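Side-chain contacts in peptidylprolyl isomerase PrsA (Bacillus anthracis, PDB 6VJ4), which catalyses cis-trans isomerisation of peptidyl-proline bonds, helps secreted proteins fold after crossing the membrane and is important for secretion of the protective antigen: residues 211-214 / 215-219; 162-165 / 166-170; 51-54 / 55-59; 202-205 / 206-210; 120-123 / 124-128. All coordinates share one frame; numbering follows the deposited sequence. Where two conformers were deposited one is given.

In the fold
Contacts 1 and 4 adjoin on helix 204-220, their centres about 13 Å apart: contact 4 covers its N-terminal start, contact 1 its second half. Both are surface contacts, as is contact 3 on helix 46-60. Contacts 2 and 5 are partly buried and lie in the PpiC-type isomerase domain. Contacts 3 and 5 are the most distant pair, about 55 Å between centres. Contact 2 combines a capped helix start with a selenomethionine on an aromatic ring and a carboxylate reaching back to the loop backbone. The others pair lysine or arginine with glutamate or aspartate, directly but with unequal strength in contacts 3, 4 and 5, through water in contact 1; contact 4 adds a tyrosine ring.

Contact 1 (211-214 / 215-219); sequences IRKN and LEEER
I211 meets L215 one turn further along the helix: CG2 of I211 stands 4.3 Å from CD1 of L215, a loose apolar contact, and both side chains also touch H105. L215 N also bonds to I211 O. R212 is next, and its contact with E216 is made by the aliphatic part, CG of R212 lying 3.5 Å from OE2 of E216. The charged ends do not meet directly, since NH1 of R212 and OE2 of E216 are 4.8 Å apart and the two planes are turned by 64°. Water 1 fills in: it accepts from R212 NH1 at 2.8 Å in the plane of the guanidinium and donates to E216 OE2. NH1 also bonds to V97 O, which fixes the arginine against the chain just before helix 99-104. The pairings I211-L215, R212-E216 and K213-E217 follow the i to i+4 spacing of helix 204-220, where four successive backbone N-H groups reach back to the residues 211 to 214. K213 runs alongside E217, both pointing the same way; CG of K213 is 3.3 Å from OE2 of E217, whereas NZ turns off at chi3 (-65°) and stays 5.6 Å from that oxygen. N214 contributes its carbonyl: E218 N bonds to N214 O at 2.9 Å.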
loop_
_atom_site.group_PDB
_atom_site.type_symbol
_atom_site.label_atom_id
_atom_site.label_comp_id
_atom_site.label_asym_id
_atom_site.label_seq_id
_atom_site.Cartn_x
_atom_site.Cartn_y
_atom_site.Cartn_z
ATOM N N ILE A 211 -10.716 34.413 2.901
ATOM C CA ILE A 211 -10.658 33.310 3.904
ATOM C C ILE A 211 -10.147 32.038 3.224
ATOM O O ILE A 211 -9.283 31.340 3.813
ATOM C CB ILE A 211 -12.046 33.102 4.540
ATOM C CG1 ILE A 211 -12.477 34.340 5.334
ATOM C CG2 ILE A 211 -12.052 31.838 5.379
ATOM C CD1 ILE A 211 -13.910 34.310 5.844
ATOM N N ARG A 212 -10.664 31.745 2.030
ATOM C CA ARG A 212 -10.255 30.520 1.292
ATOM C C ARG A 212 -8.756 30.606 0.986
ATOM O O ARG A 212 -8.056 29.614 1.228
ATOM C CB ARG A 212 -11.074 30.352 0.005
ATOM C CG ARG A 212 -10.660 29.154 -0.842
ATOM C CD ARG A 212 -11.528 28.965 -2.071
ATOM N NE ARG A 212 -12.883 28.565 -1.715
ATOM C CZ ARG A 212 -13.271 27.313 -1.494
ATOM N NH1 ARG A 212 -12.408 26.312 -1.594
ATOM N NH2 ARG A 212 -14.527 27.062 -1.163
ATOM N N LYS A 213 -8.301 31.759 0.495
ATOM C CA LYS A 213 -6.865 31.958 0.160
ATOM C C LYS A 213 -6.007 31.713 1.408
ATOM O O LYS A 213 -4.974 31.026 1.280
ATOM C CB LYS A 213 -6.646 33.366 -0.398
ATOM C CG LYS A 213 -5.194 33.719 -0.711
ATOM C CD LYS A 213 -5.019 35.101 -1.291
ATOM C CE LYS A 213 -5.664 35.258 -2.653
ATOM N NZ LYS A 213 -5.320 36.561 -3.272
ATOM N N ASN A 214 -6.422 32.264 2.556
ATOM C CA ASN A 214 -5.687 32.114 3.843
ATOM C C ASN A 214 -5.642 30.643 4.250
ATOM O O ASN A 214 -4.574 30.193 4.665
ATOM C CB ASN A 214 -6.321 32.913 4.988
ATOM C CG ASN A 214 -5.964 34.383 4.981
ATOM O OD1 ASN A 214 -5.044 34.798 4.281
ATOM N ND2 ASN A 214 -6.665 35.166 5.790
ATOM N N LEU A 215 -6.760 29.920 4.129
ATOM C CA LEU A 215 -6.754 28.489 4.534
ATOM C C LEU A 215 -5.868 27.697 3.569
ATOM O O LEU A 215 -5.169 26.784 4.046
ATOM C CB LEU A 215 -8.180 27.932 4.545
ATOM C CG LEU A 215 -9.054 28.361 5.717
ATOM C CD1 LEU A 215 -10.476 27.877 5.519
ATOM C CD2 LEU A 215 -8.493 27.838 7.034
ATOM N N GLU A 216 -5.923 28.028 2.273
ATOM C CA GLU A 216 -5.084 27.330 1.258
ATOM C C GLU A 216 -3.612 27.501 1.652
ATOM O O GLU A 216 -2.910 26.481 1.795
ATOM C CB GLU A 216 -5.324 27.888 -0.149
ATOM C CG GLU A 216 -6.655 27.493 -0.772
ATOM C CD GLU A 216 -7.002 28.212 -2.072
ATOM O OE1 GLU A 216 -6.263 29.140 -2.451
ATOM O OE2 GLU A 216 -8.021 27.852 -2.701
ATOM N N GLU A 217 -3.191 28.750 1.868
ATOM C CA GLU A 217 -1.780 29.084 2.223
ATOM C C GLU A 217 -1.371 28.405 3.544
ATOM O O GLU A 217 -0.320 27.737 3.561
ATOM C CB GLU A 217 -1.610 30.604 2.255
ATOM C CG GLU A 217 -1.795 31.246 0.885
ATOM C CD GLU A 217 -1.875 32.764 0.853
ATOM O OE1 GLU A 217 -1.913 33.386 1.941
ATOM O OE2 GLU A 217 -1.915 33.325 -0.268
ATOM N N GLU A 218 -2.174 28.549 4.603
ATOM C CA GLU A 218 -1.835 27.957 5.930
ATOM C C GLU A 218 -1.692 26.433 5.819
ATOM O O GLU A 218 -0.731 25.891 6.395
ATOM C CB GLU A 218 -2.888 28.337 6.974
ATOM C CG GLU A 218 -2.865 29.811 7.349
ATOM C CD GLU A 218 -4.059 30.292 8.160
ATOM O OE1 GLU A 218 -5.073 29.563 8.219
ATOM O OE2 GLU A 218 -3.976 31.396 8.726
ATOM N N ARG A 219 -2.598 25.767 5.096
ATOM C CA ARG A 219 -2.524 24.290 4.955
ATOM C C ARG A 219 -1.322 23.888 4.089
ATOM O O ARG A 219 -0.765 22.801 4.338
ATOM C CB ARG A 219 -3.831 23.746 4.375
ATOM C CG ARG A 219 -5.000 23.823 5.344
ATOM C CD ARG A 219 -6.272 23.259 4.758
ATOM N NE ARG A 219 -7.337 23.256 5.743
ATOM C CZ ARG A 219 -8.532 22.718 5.558
ATOM N NH1 ARG A 219 -8.821 22.121 4.415
ATOM N NH2 ARG A 219 -9.435 22.779 6.523
HETATM O O HOH W 1 -9.729 26.034 -2.352
#

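Contact 2 (162-165 / 166-170); sequences GAMT and PEFET
One face of the F168 ring carries the methyl end of M164, deposited as selenomethionine: CE sits 3.9 Å from the ring centroid and only 5° off the normal, a CH-pi contact over the centre. The selenium stays above the same face but further off, 5.0 Å from the centroid of F168, so this Met-aromatic contact is led by the methyl group. Bends at chi2 and chi3 of M164 fold the chain back over the ring, while its CB approaches the rim at CD1 of F168, 3.7 Å away. H191 and H114 each meet F168 edge to face.

T165 is the N-cap of helix 166-174. With chi1 at 67°, its OG1 lies between backbone N and carbonyl carbon, where it accepts from F168 N at 3.3 Å; T165 O in turn accepts from E169 N at 2.8 Å, nearly in line with the carbonyl bond.

In the conformer given, the carboxylate of E169 reaches back past the cap. Its OE1 takes G162 N at 2.8 Å on the syn side, and waters 2 and 3 donate to it as well, tying it to M164 N and M164 O. Three donors thus grip one oxygen, and OE2 is held by S161 OG and by a salt bridge to K107, which would probably favour the charged form.

In the isomerase domain, M164, in the loop before the helix, and F168, in its first turn, pack on L156 and F159 of strand 155-159, while T165 and E167 touch S186 of strand 184-186.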
loop_
_atom_site.group_PDB
_atom_site.type_symbol
_atom_site.label_atom_id
_atom_site.label_comp_id
_atom_site.label_asym_id
_atom_site.label_seq_id
_atom_site.Cartn_x
_atom_site.Cartn_y
_atom_site.Cartn_z
ATOM N N GLY A 162 -8.294 30.343 12.762
ATOM C CA GLY A 162 -7.314 29.421 12.164
ATOM C C GLY A 162 -5.891 29.726 12.577
ATOM O O GLY A 162 -5.028 28.852 12.371
ATOM N N ALA A 163 -5.644 30.877 13.216
ATOM C CA ALA A 163 -4.258 31.263 13.600
ATOM C C ALA A 163 -3.766 30.519 14.836
ATOM O O ALA A 163 -2.579 30.227 14.955
ATOM C CB ALA A 163 -4.190 32.749 13.854
HETATM N N MSE A 164 -4.656 30.324 15.805
HETATM C CA MSE A 164 -4.304 29.653 17.043
HETATM C C MSE A 164 -4.842 28.225 16.995
HETATM O O MSE A 164 -5.496 27.836 16.027
HETATM C CB MSE A 164 -4.891 30.399 18.245
HETATM C CG MSE A 164 -4.493 31.848 18.360
HETATM SE SE MSE A 164 -2.588 32.038 18.735
HETATM C CE MSE A 164 -2.268 31.640 20.638
ATOM N N THR A 165 -4.547 27.443 18.036
ATOM C CA THR A 165 -5.055 26.081 18.122
ATOM C C THR A 165 -6.568 26.137 18.279
ATOM O O THR A 165 -7.088 27.091 18.845
ATOM C CB THR A 165 -4.426 25.297 19.282
ATOM O OG1 THR A 165 -4.859 25.883 20.506
ATOM C CG2 THR A 165 -2.914 25.263 19.214
ATOM N N PRO A 166 -7.319 25.148 17.751
ATOM C CA PRO A 166 -8.778 25.138 17.862
ATOM C C PRO A 166 -9.242 25.266 19.322
ATOM O O PRO A 166 -10.200 25.971 19.567
ATOM C CB PRO A 166 -9.212 23.777 17.288
ATOM C CG PRO A 166 -8.047 23.317 16.438
ATOM C CD PRO A 166 -6.811 24.014 16.963
ATOM N N GLU A 167 -8.565 24.570 20.245
ATOM C CA GLU A 167 -8.931 24.655 21.685
ATOM C C GLU A 167 -8.835 26.108 22.158
ATOM O O GLU A 167 -9.752 26.585 22.854
ATOM C CB GLU A 167 -8.010 23.788 22.540
ATOM C CG GLU A 167 -8.138 22.298 22.265
ATOM C CD GLU A 167 -7.393 21.736 21.061
ATOM O OE1 GLU A 167 -6.671 22.489 20.362
ATOM O OE2 GLU A 167 -7.535 20.528 20.826
ATOM N N PHE A 168 -7.746 26.774 21.793
ATOM C CA PHE A 168 -7.555 28.169 22.241
ATOM C C PHE A 168 -8.622 29.062 21.585
ATOM O O PHE A 168 -9.257 29.865 22.241
ATOM C CB PHE A 168 -6.187 28.678 21.817
ATOM C CG PHE A 168 -5.880 30.070 22.281
ATOM C CD1 PHE A 168 -6.337 31.170 21.580
ATOM C CD2 PHE A 168 -5.079 30.285 23.397
ATOM C CE1 PHE A 168 -6.046 32.453 22.007
ATOM C CE2 PHE A 168 -4.782 31.573 23.809
ATOM C CZ PHE A 168 -5.281 32.654 23.129
ATOM N N GLU A 169 -8.789 28.854 20.286
ATOM C CA GLU A 169 -9.733 29.690 19.500
ATOM C C GLU A 169 -11.155 29.541 20.039
ATOM O O GLU A 169 -11.846 30.573 20.141
ATOM C CB GLU A 169 -9.688 29.286 18.032
ATOM C CG GLU A 169 -10.695 30.049 17.199
ATOM C CD GLU A 169 -10.540 29.910 15.700
ATOM O OE1 GLU A 169 -9.399 29.660 15.225
ATOM O OE2 GLU A 169 -11.563 30.036 15.011
ATOM N N THR A 170 -11.573 28.303 20.318
ATOM C CA THR A 170 -12.948 28.029 20.791
ATOM C C THR A 170 -13.203 28.821 22.072
ATOM O O THR A 170 -14.268 29.470 22.197
ATOM C CB THR A 170 -13.191 26.530 20.973
ATOM O OG1 THR A 170 -13.131 25.961 19.662
ATOM C CG2 THR A 170 -14.523 26.237 21.626
HETATM O O HOH W 2 -7.449 31.687 15.974
HETATM O O HOH W 3 -7.986 27.268 15.019
#

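Contact 3 (51-54 / 55-59); sequences KEVQ and KAKSQ
E52 and K55 meet at their charged ends, three residues apart, in a salt bridge whose hydrogen bond is weak: NZ of K55 is 3.4 Å from OE1 of E52. Both chains must fold to get there. E52 leaves with CG opposite its backbone N and then bends at chi2 (67°), which turns the carboxylate to the side where K55 comes; K55 runs straight until chi3 (66°) turns CE and NZ back to meet it. CE of K55 lies 3.5 Å from OE1 of E52, so the methylene packs on the carboxylate almost as closely as the ammonium does. The stronger partner of E52 is K86 of helix 76-95, which forms a salt bridge with OE2; the carboxylate thus has two lysine partners, the K55 one being weak.

Along helix 46-60 the backbone keeps the i to i+4 ladder unevenly. S58 N bonds to Q54 O at 3.0 Å and 174°, but A56 N is shared between two weak bonds, to E52 O (i to i+4) and to V53 O (i to i+3). The side bearing E52, V53 and A56 packs on helix 76-95, with V53 touching E76 and I83 and A56 touching F79.

Q54 and K57 form a second crossing. Bent at chi2, Q54 brings OE1 to 3.5 Å from CD of K57. K57 is extended beyond CG and runs beside V53, whose CG1 is 4.2 Å from CE of K57. The ammonium of K57 goes on to a salt bridge with E76, while part of its side chain touches F64 of helix 64-70.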
loop_
_atom_site.group_PDB
_atom_site.type_symbol
_atom_site.label_atom_id
_atom_site.label_comp_id
_atom_site.label_asym_id
_atom_site.label_seq_id
_atom_site.Cartn_x
_atom_site.Cartn_y
_atom_site.Cartn_z
ATOM N N LYS A 51 7.236 23.108 -16.899
ATOM C CA LYS A 51 7.409 24.570 -16.677
ATOM C C LYS A 51 8.050 24.805 -15.305
ATOM O O LYS A 51 8.924 25.688 -15.207
ATOM C CB LYS A 51 6.076 25.317 -16.801
ATOM C CG LYS A 51 6.127 26.780 -16.376
ATOM C CD LYS A 51 4.962 27.620 -16.867
ATOM C CE LYS A 51 4.991 27.859 -18.362
ATOM N NZ LYS A 51 3.871 28.723 -18.806
ATOM N N GLU A 52 7.635 24.039 -14.292
ATOM C CA GLU A 52 8.198 24.207 -12.925
ATOM C C GLU A 52 9.657 23.730 -12.938
ATOM O O GLU A 52 10.480 24.337 -12.231
ATOM C CB GLU A 52 7.352 23.445 -11.901
ATOM C CG GLU A 52 7.686 23.775 -10.453
ATOM C CD GLU A 52 7.348 25.191 -10.013
ATOM O OE1 GLU A 52 6.635 25.890 -10.760
ATOM O OE2 GLU A 52 7.804 25.594 -8.922
ATOM N N VAL A 53 9.954 22.688 -13.726
ATOM C CA VAL A 53 11.348 22.154 -13.840
ATOM C C VAL A 53 12.233 23.221 -14.494
ATOM O O VAL A 53 13.351 23.440 -13.990
ATOM C CB VAL A 53 11.407 20.836 -14.640
ATOM C CG1 VAL A 53 12.827 20.509 -15.080
ATOM C CG2 VAL A 53 10.799 19.666 -13.876
ATOM N N GLN A 54 11.748 23.845 -15.575
ATOM C CA GLN A 54 12.526 24.883 -16.311
ATOM C C GLN A 54 12.754 26.104 -15.416
ATOM O O GLN A 54 13.828 26.727 -15.536
ATOM C CB GLN A 54 11.802 25.295 -17.596
ATOM C CG GLN A 54 11.668 24.166 -18.609
ATOM C CD GLN A 54 13.002 23.611 -19.048
ATOM O OE1 GLN A 54 14.046 24.247 -18.908
ATOM N NE2 GLN A 54 12.972 22.411 -19.602
ATOM N N LYS A 55 11.785 26.427 -14.557
ATOM C CA LYS A 55 11.918 27.599 -13.654
ATOM C C LYS A 55 13.109 27.349 -12.715
ATOM O O LYS A 55 13.795 28.323 -12.358
ATOM C CB LYS A 55 10.597 27.830 -12.911
ATOM C CG LYS A 55 10.387 29.244 -12.387
ATOM C CD LYS A 55 9.022 29.479 -11.768
ATOM C CE LYS A 55 8.789 28.683 -10.503
ATOM N NZ LYS A 55 7.512 29.060 -9.850
ATOM N N ALA A 56 13.363 26.081 -12.373
ATOM C CA ALA A 56 14.496 25.715 -11.487
ATOM C C ALA A 56 15.811 25.733 -12.282
ATOM O O ALA A 56 16.846 26.110 -11.691
ATOM C CB ALA A 56 14.248 24.365 -10.859
ATOM N N LYS A 57 15.772 25.351 -13.567
ATOM C CA LYS A 57 17.000 25.327 -14.416
ATOM C C LYS A 57 17.517 26.752 -14.636
ATOM O O LYS A 57 18.731 26.969 -14.462
ATOM C CB LYS A 57 16.744 24.654 -15.766
ATOM C CG LYS A 57 16.651 23.137 -15.725
ATOM C CD LYS A 57 16.543 22.527 -17.095
ATOM C CE LYS A 57 16.473 21.017 -17.063
ATOM N NZ LYS A 57 16.322 20.457 -18.425
ATOM N N SER A 58 16.633 27.674 -15.023
ATOM C CA SER A 58 17.052 29.081 -15.257
ATOM C C SER A 58 17.433 29.738 -13.925
ATOM O O SER A 58 18.292 30.638 -13.939
ATOM C CB SER A 58 15.972 29.852 -15.969
ATOM O OG SER A 58 14.742 29.773 -15.262
ATOM N N GLN A 59 16.843 29.263 -12.821
ATOM C CA GLN A 59 17.073 29.828 -11.461
ATOM C C GLN A 59 18.505 29.542 -10.990
ATOM O O GLN A 59 19.063 30.400 -10.280
ATOM C CB GLN A 59 16.069 29.238 -10.466
ATOM C CG GLN A 59 16.111 29.869 -9.081
ATOM C CD GLN A 59 15.638 31.303 -9.078
ATOM O OE1 GLN A 59 15.301 31.876 -10.113
ATOM N NE2 GLN A 59 15.601 31.898 -7.897
#

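Contact 4 (202-205 / 206-210); sequences KPYD and EVKNS
Y204 spreads its ring over the start of K208's side chain: CB of K208 lies 3.8 Å from the ring centroid, 18° off the normal, a CH-pi contact offset toward the rim. CD of K208 follows at 3.5 Å from CE2 of Y204, the chain crossing the ring at about a right angle. The ring is fixed at its far end by OH, which bonds to E99, and Y106 meets it edge to face.

Beyond the ring, K208 continues to D205 in a salt bridge, NZ to OD1 at 2.9 Å, the ammonium coming from above the carboxylate plane. K208 starts with chi1 at 65°, CG between backbone N and carbonyl carbon, and the rest extended, which sends it alongside D205.

Y204 O accepts from both V207 N and K208 N, the latter at 2.8 Å and nearly in line with the carbonyl. Water 4 joins D205 O to N209 N at the kink, where that N-H has no bond to the preceding turn. P203 at the N-cap, the i to i+3 bonds of E206 N and V207 N and the kink at 209-210 make an irregular N-terminal start to helix 204-220.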
loop_
_atom_site.group_PDB
_atom_site.type_symbol
_atom_site.label_atom_id
_atom_site.label_comp_id
_atom_site.label_asym_id
_atom_site.label_seq_id
_atom_site.Cartn_x
_atom_site.Cartn_y
_atom_site.Cartn_z
ATOM N N LYS A 202 -16.972 42.092 7.833
ATOM C CA LYS A 202 -17.668 42.422 6.568
ATOM C C LYS A 202 -18.565 41.251 6.186
ATOM O O LYS A 202 -18.421 40.146 6.700
ATOM C CB LYS A 202 -16.650 42.732 5.467
ATOM C CG LYS A 202 -15.984 44.096 5.566
ATOM C CD LYS A 202 -14.907 44.307 4.524
ATOM C CE LYS A 202 -14.257 45.673 4.600
ATOM N NZ LYS A 202 -13.545 45.864 5.886
ATOM N N PRO A 203 -19.531 41.445 5.269
ATOM C CA PRO A 203 -20.401 40.353 4.859
ATOM C C PRO A 203 -19.593 39.203 4.258
ATOM O O PRO A 203 -18.563 39.439 3.632
ATOM C CB PRO A 203 -21.301 41.002 3.800
ATOM C CG PRO A 203 -21.254 42.463 4.137
ATOM C CD PRO A 203 -19.828 42.705 4.557
ATOM N N TYR A 204 -20.099 37.996 4.456
ATOM C CA TYR A 204 -19.444 36.753 3.991
ATOM C C TYR A 204 -19.012 36.836 2.522
ATOM O O TYR A 204 -17.875 36.514 2.232
ATOM C CB TYR A 204 -20.371 35.568 4.222
ATOM C CG TYR A 204 -19.795 34.251 3.791
ATOM C CD1 TYR A 204 -18.728 33.698 4.469
ATOM C CD2 TYR A 204 -20.286 33.577 2.686
ATOM C CE1 TYR A 204 -18.176 32.496 4.076
ATOM C CE2 TYR A 204 -19.745 32.372 2.279
ATOM C CZ TYR A 204 -18.695 31.821 2.995
ATOM O OH TYR A 204 -18.143 30.636 2.607
ATOM N N ASP A 205 -19.917 37.227 1.635
ATOM C CA ASP A 205 -19.599 37.265 0.185
ATOM C C ASP A 205 -18.416 38.198 -0.078
ATOM O O ASP A 205 -17.662 37.947 -1.038
ATOM C CB ASP A 205 -20.846 37.659 -0.603
ATOM C CG ASP A 205 -21.857 36.539 -0.667
ATOM O OD1 ASP A 205 -21.466 35.402 -0.394
ATOM O OD2 ASP A 205 -23.018 36.810 -1.033
ATOM N N GLU A 206 -18.234 39.200 0.773
ATOM C CA GLU A 206 -17.177 40.209 0.555
ATOM C C GLU A 206 -15.818 39.646 0.965
ATOM O O GLU A 206 -14.831 40.032 0.333
ATOM C CB GLU A 206 -17.541 41.494 1.306
ATOM C CG GLU A 206 -16.645 42.664 0.974
ATOM C CD GLU A 206 -17.028 43.988 1.618
ATOM O OE1 GLU A 206 -16.135 44.850 1.738
ATOM O OE2 GLU A 206 -18.213 44.162 1.977
ATOM N N VAL A 207 -15.775 38.715 1.927
ATOM C CA VAL A 207 -14.463 38.220 2.440
ATOM C C VAL A 207 -14.220 36.721 2.193
ATOM O O VAL A 207 -13.092 36.298 2.456
ATOM C CB VAL A 207 -14.354 38.528 3.943
ATOM C CG1 VAL A 207 -14.365 40.024 4.208
ATOM C CG2 VAL A 207 -15.448 37.831 4.715
ATOM N N LYS A 208 -15.181 35.961 1.657
ATOM C CA LYS A 208 -14.991 34.485 1.540
ATOM C C LYS A 208 -13.786 34.142 0.641
ATOM O O LYS A 208 -13.101 33.171 0.948
ATOM C CB LYS A 208 -16.294 33.823 1.071
ATOM C CG LYS A 208 -16.767 34.191 -0.337
ATOM C CD LYS A 208 -18.177 33.688 -0.620
ATOM C CE LYS A 208 -18.644 33.923 -2.045
ATOM N NZ LYS A 208 -20.086 33.602 -2.201
ATOM N N ASN A 209 -13.526 34.911 -0.416
ATOM C CA ASN A 209 -12.370 34.598 -1.304
ATOM C C ASN A 209 -11.072 34.680 -0.485
ATOM O O ASN A 209 -10.224 33.770 -0.627
ATOM C CB ASN A 209 -12.341 35.490 -2.556
ATOM C CG ASN A 209 -13.411 35.152 -3.581
ATOM O OD1 ASN A 209 -14.223 34.248 -3.381
ATOM N ND2 ASN A 209 -13.406 35.852 -4.708
ATOM N N SER A 210 -10.955 35.689 0.384
ATOM C CA SER A 210 -9.733 35.901 1.207
ATOM C C SER A 210 -9.603 34.812 2.277
ATOM O O SER A 210 -8.467 34.394 2.557
ATOM C CB SER A 210 -9.713 37.288 1.831
ATOM O OG SER A 210 -10.757 37.450 2.782
HETATM O O HOH W 4 -14.920 37.349 -1.447
#

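Contact 5 (120-123 / 124-128); sequences ENEA and KEIKK
E125 N bonds to N121 O at 2.9 Å with an N-H...O angle of 153°, one of four successive i to i+4 bonds that close the first turns of helix 120-131. In the PpiC-type isomerase domain this helix follows strand 110-117 and lies against the antiparallel sheet. A123 and I126 form its inner side: I126 touches I115 and V117, while A123 meets V117 and also Y190 of strand 189-198. I126 CG1 packs over E122 O at 3.4 Å, so the apolar chain lies against the backbone of the preceding turn.

A charged flank is formed by E120 and K124, which also touch Y190 and P183 respectively. The two chains cross at an angle, and their salt bridge is long: OE2 of E120 is 3.9 Å from NZ of K124, whereas CE of K124 comes nearer, 3.6 Å from the same oxygen. With both chains extended beyond CG, the pair meets through the end methylene as much as through charge. K124 CG lies 3.5 Å from E120 O.

N121 and E125 run side by side, their amide and carboxylate planes turned by 45°. The touch is loose, ND2 of N121 reaching CG of E125 at 4.0 Å rather than the carboxylate. E125 is bent at chi2 (-59°), which turns its carboxylate towards K128, where OE1 of E125 and NZ of K128 make a long salt bridge. K127 heads elsewhere, its NZ forming a salt bridge with D131, while at its base CB of K127 lies 3.7 Å from A123 O.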
loop_
_atom_site.group_PDB
_atom_site.type_symbol
_atom_site.label_atom_id
_atom_site.label_comp_id
_atom_site.label_asym_id
_atom_site.label_seq_id
_atom_site.Cartn_x
_atom_site.Cartn_y
_atom_site.Cartn_z
ATOM N N GLU A 120 -1.884 22.529 35.584
ATOM C CA GLU A 120 -3.303 22.976 35.681
ATOM C C GLU A 120 -3.549 23.678 37.027
ATOM O O GLU A 120 -4.334 24.656 37.045
ATOM C CB GLU A 120 -4.272 21.803 35.520
ATOM C CG GLU A 120 -5.734 22.213 35.564
ATOM C CD GLU A 120 -6.752 21.085 35.509
ATOM O OE1 GLU A 120 -6.340 19.921 35.350
ATOM O OE2 GLU A 120 -7.959 21.370 35.635
ATOM N N ASN A 121 -2.957 23.186 38.121
ATOM C CA ASN A 121 -3.170 23.888 39.415
ATOM C C ASN A 121 -2.538 25.279 39.330
ATOM O O ASN A 121 -3.114 26.224 39.880
ATOM C CB ASN A 121 -2.590 23.156 40.634
ATOM C CG ASN A 121 -3.027 23.809 41.933
ATOM O OD1 ASN A 121 -4.226 23.963 42.176
ATOM N ND2 ASN A 121 -2.077 24.207 42.765
ATOM N N GLU A 122 -1.387 25.390 38.664
ATOM C CA GLU A 122 -0.731 26.717 38.520
ATOM C C GLU A 122 -1.659 27.655 37.735
ATOM O O GLU A 122 -1.715 28.849 38.084
ATOM C CB GLU A 122 0.629 26.590 37.832
ATOM C CG GLU A 122 1.353 27.919 37.719
ATOM C CD GLU A 122 2.807 27.856 37.272
ATOM O OE1 GLU A 122 3.406 26.757 37.331
ATOM O OE2 GLU A 122 3.333 28.913 36.871
ATOM N N ALA A 123 -2.359 27.130 36.732
ATOM C CA ALA A 123 -3.302 27.957 35.929
ATOM C C ALA A 123 -4.478 28.384 36.808
ATOM O O ALA A 123 -4.888 29.539 36.722
ATOM C CB ALA A 123 -3.781 27.216 34.714
ATOM N N LYS A 124 -4.969 27.486 37.658
ATOM C CA LYS A 124 -6.083 27.851 38.571
ATOM C C LYS A 124 -5.608 28.919 39.564
ATOM O O LYS A 124 -6.381 29.845 39.839
ATOM C CB LYS A 124 -6.596 26.624 39.321
ATOM C CG LYS A 124 -7.356 25.614 38.481
ATOM C CD LYS A 124 -7.847 24.433 39.290
ATOM C CE LYS A 124 -8.630 23.436 38.460
ATOM N NZ LYS A 124 -9.038 22.258 39.266
ATOM N N GLU A 125 -4.375 28.798 40.053
ATOM C CA GLU A 125 -3.872 29.788 41.040
ATOM C C GLU A 125 -3.660 31.125 40.317
ATOM O O GLU A 125 -3.951 32.166 40.933
ATOM C CB GLU A 125 -2.665 29.225 41.785
ATOM C CG GLU A 125 -3.032 28.102 42.747
ATOM C CD GLU A 125 -4.035 28.486 43.829
ATOM O OE1 GLU A 125 -4.969 27.704 44.079
ATOM O OE2 GLU A 125 -3.873 29.562 44.431
ATOM N N ILE A 126 -3.255 31.098 39.043
ATOM C CA ILE A 126 -3.116 32.376 38.282
ATOM C C ILE A 126 -4.491 33.022 38.146
ATOM O O ILE A 126 -4.586 34.233 38.358
ATOM C CB ILE A 126 -2.412 32.148 36.932
ATOM C CG1 ILE A 126 -0.911 31.981 37.181
ATOM C CG2 ILE A 126 -2.688 33.280 35.953
ATOM C CD1 ILE A 126 -0.129 31.549 35.997
ATOM N N LYS A 127 -5.516 32.229 37.804
ATOM C CA LYS A 127 -6.891 32.769 37.654
ATOM C C LYS A 127 -7.342 33.419 38.977
ATOM O O LYS A 127 -7.900 34.529 38.938
ATOM C CB LYS A 127 -7.850 31.638 37.252
ATOM C CG LYS A 127 -9.300 32.052 37.050
ATOM C CD LYS A 127 -9.472 33.170 36.047
ATOM C CE LYS A 127 -10.885 33.319 35.513
ATOM N NZ LYS A 127 -11.867 33.558 36.589
ATOM N N LYS A 128 -7.098 32.746 40.089
ATOM C CA LYS A 128 -7.478 33.275 41.429
ATOM C C LYS A 128 -6.849 34.660 41.660
ATOM O O LYS A 128 -7.584 35.576 42.106
ATOM C CB LYS A 128 -7.081 32.274 42.515
ATOM C CG LYS A 128 -8.030 31.094 42.676
ATOM C CD LYS A 128 -7.665 30.202 43.839
ATOM C CE LYS A 128 -8.638 29.059 44.047
ATOM N NZ LYS A 128 -8.687 28.160 42.870
#